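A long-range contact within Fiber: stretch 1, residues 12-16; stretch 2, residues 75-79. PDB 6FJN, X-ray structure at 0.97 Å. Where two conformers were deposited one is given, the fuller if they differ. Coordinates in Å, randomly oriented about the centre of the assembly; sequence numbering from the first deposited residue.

Stretch 1 12-16: PNCKM
Stretch 2 (75-79) SSLSK

Two backbone hydrogen bonds join these stretches of Fiber. S78 N donates to N13 O at 2.8 Å, and the N-H...acceptor angle of 177° makes this bond nearly straight. K15 N donates to S76 O at 3.1 Å, with a more bent angle of 145°. The bonds flank C14 and L77, which form a single beta bridge with their CA atoms 4.5 Å apart. The register runs antiparallel: N13 lies by S78, C14 by L77 and K15 by S76. The CA atoms of N13 and S78 are 5.3 Å apart, as are those of K15 and S76. Neither stretch is a regular strand.

Both acceptors also receive a CA-H...O contact. C14 CA lies 3.4 Å from S76 O, and L77 CA lies 3.5 Å from N13 O. C14 is extended (phi/psi -151/156), as is L77 (-87/132). N13 (-142/9) and S76 (-67/-33) are not.

One water adds a link at the K15 end. The water O donates to K15 O at 2.7 Å and is hydrogen-bonded to S76 OG, also at 2.7 Å. S76 chi1 is m; its short hydroxyl side chain suits this partly exposed site.

Packing is modest, with 250 Å² buried in total. L77 (t, p) points its CA-to-CB bond away, but the side-chain end returns, placing CD1 3.4 Å from N13 O and 3.5 Å from N13 ND2. N13 is buried with chi1 p and chi2 3°; its amide is satisfied by hydrogen bonds elsewhere in the structure. C14, also buried, has chi1 t and places SG 4.4 Å from S76 CB. The CA-to-CB bond of S78 points toward stretch 1, with chi1 t. The CA-to-CB bond of K15 points sideways, but the end of the side chain (t, t, p, t) leads away, which suits an exposed, charged residue. P12, M16, S75 and K79 make no contact across the pair.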

# COMPACT_ATOMS: atom_id res chain seq x y z
N PRO A 12 11.66 0.65 23.78
CA PRO A 12 10.18 0.69 23.95
C PRO A 12 9.71 2.12 24.07
O PRO A 12 10.33 2.96 24.72
CB PRO A 12 9.89 -0.06 25.23
CG PRO A 12 11.08 -0.92 25.42
CD PRO A 12 12.26 -0.23 24.78
N ASN A 13 8.59 2.37 23.45
CA ASN A 13 8.04 3.71 23.31
C ASN A 13 6.53 3.75 23.43
O ASN A 13 5.95 4.81 23.22
CB ASN A 13 8.47 4.33 21.98
CG ASN A 13 7.96 3.58 20.78
OD1 ASN A 13 7.21 2.60 20.93
ND2 ASN A 13 8.22 4.09 19.59
N CYS A 14 5.89 2.64 23.83
CA CYS A 14 4.46 2.51 23.65
C CYS A 14 3.84 1.63 24.72
O CYS A 14 4.54 0.80 25.35
CB CYS A 14 4.24 1.92 22.24
SG CYS A 14 2.51 1.76 21.59
N LYS A 15 2.53 1.86 24.93
CA LYS A 15 1.70 1.04 25.82
C LYS A 15 0.66 0.22 25.06
O LYS A 15 -0.30 0.76 24.52
CB LYS A 15 0.94 1.93 26.80
CG LYS A 15 -0.08 1.19 27.66
CD LYS A 15 -0.58 1.99 28.85
CE LYS A 15 -1.44 3.16 28.38
NZ LYS A 15 -2.16 3.68 29.56
N MET A 16 0.86 -1.10 25.03
CA MET A 16 -0.20 -2.06 24.62
C MET A 16 -1.08 -2.37 25.83
O MET A 16 -2.30 -2.17 25.74
CB MET A 16 0.42 -3.34 24.04
CG MET A 16 1.11 -3.13 22.71
SD MET A 16 1.80 -4.60 22.00
CE MET A 16 0.31 -5.47 21.51
N SER A 75 -1.46 10.15 24.78
CA SER A 75 -1.33 9.12 23.74
C SER A 75 -0.67 7.85 24.27
O SER A 75 0.03 7.89 25.26
CB SER A 75 -0.49 9.67 22.61
OG SER A 75 -1.08 10.82 22.01
N SER A 76 -0.89 6.77 23.53
CA SER A 76 -0.23 5.51 23.83
C SER A 76 1.27 5.55 23.60
O SER A 76 2.04 4.84 24.26
CB SER A 76 -0.75 4.40 22.91
OG SER A 76 -2.17 4.29 22.98
N LEU A 77 1.66 6.33 22.62
CA LEU A 77 3.06 6.54 22.20
C LEU A 77 3.68 7.65 23.02
O LEU A 77 3.07 8.72 23.17
CB LEU A 77 3.06 6.93 20.73
CG LEU A 77 4.40 7.30 20.10
CD1 LEU A 77 5.38 6.14 20.13
CD2 LEU A 77 4.23 7.83 18.69
N SER A 78 4.87 7.40 23.53
CA SER A 78 5.68 8.42 24.21
C SER A 78 6.24 9.47 23.26
O SER A 78 6.67 9.22 22.12
CB SER A 78 6.88 7.75 24.87
OG SER A 78 7.89 8.69 25.24
N LYS A 79 6.18 10.72 23.76
CA LYS A 79 6.70 11.86 23.02
C LYS A 79 8.22 11.88 22.87
O LYS A 79 8.72 12.53 21.94
CB LYS A 79 6.23 13.13 23.69
CG LYS A 79 4.73 13.36 23.56
CD LYS A 79 4.15 14.42 24.48
CE LYS A 79 4.79 15.78 24.23
NZ LYS A 79 4.53 16.31 22.86
O HOH W 1 -2.31 2.45 24.92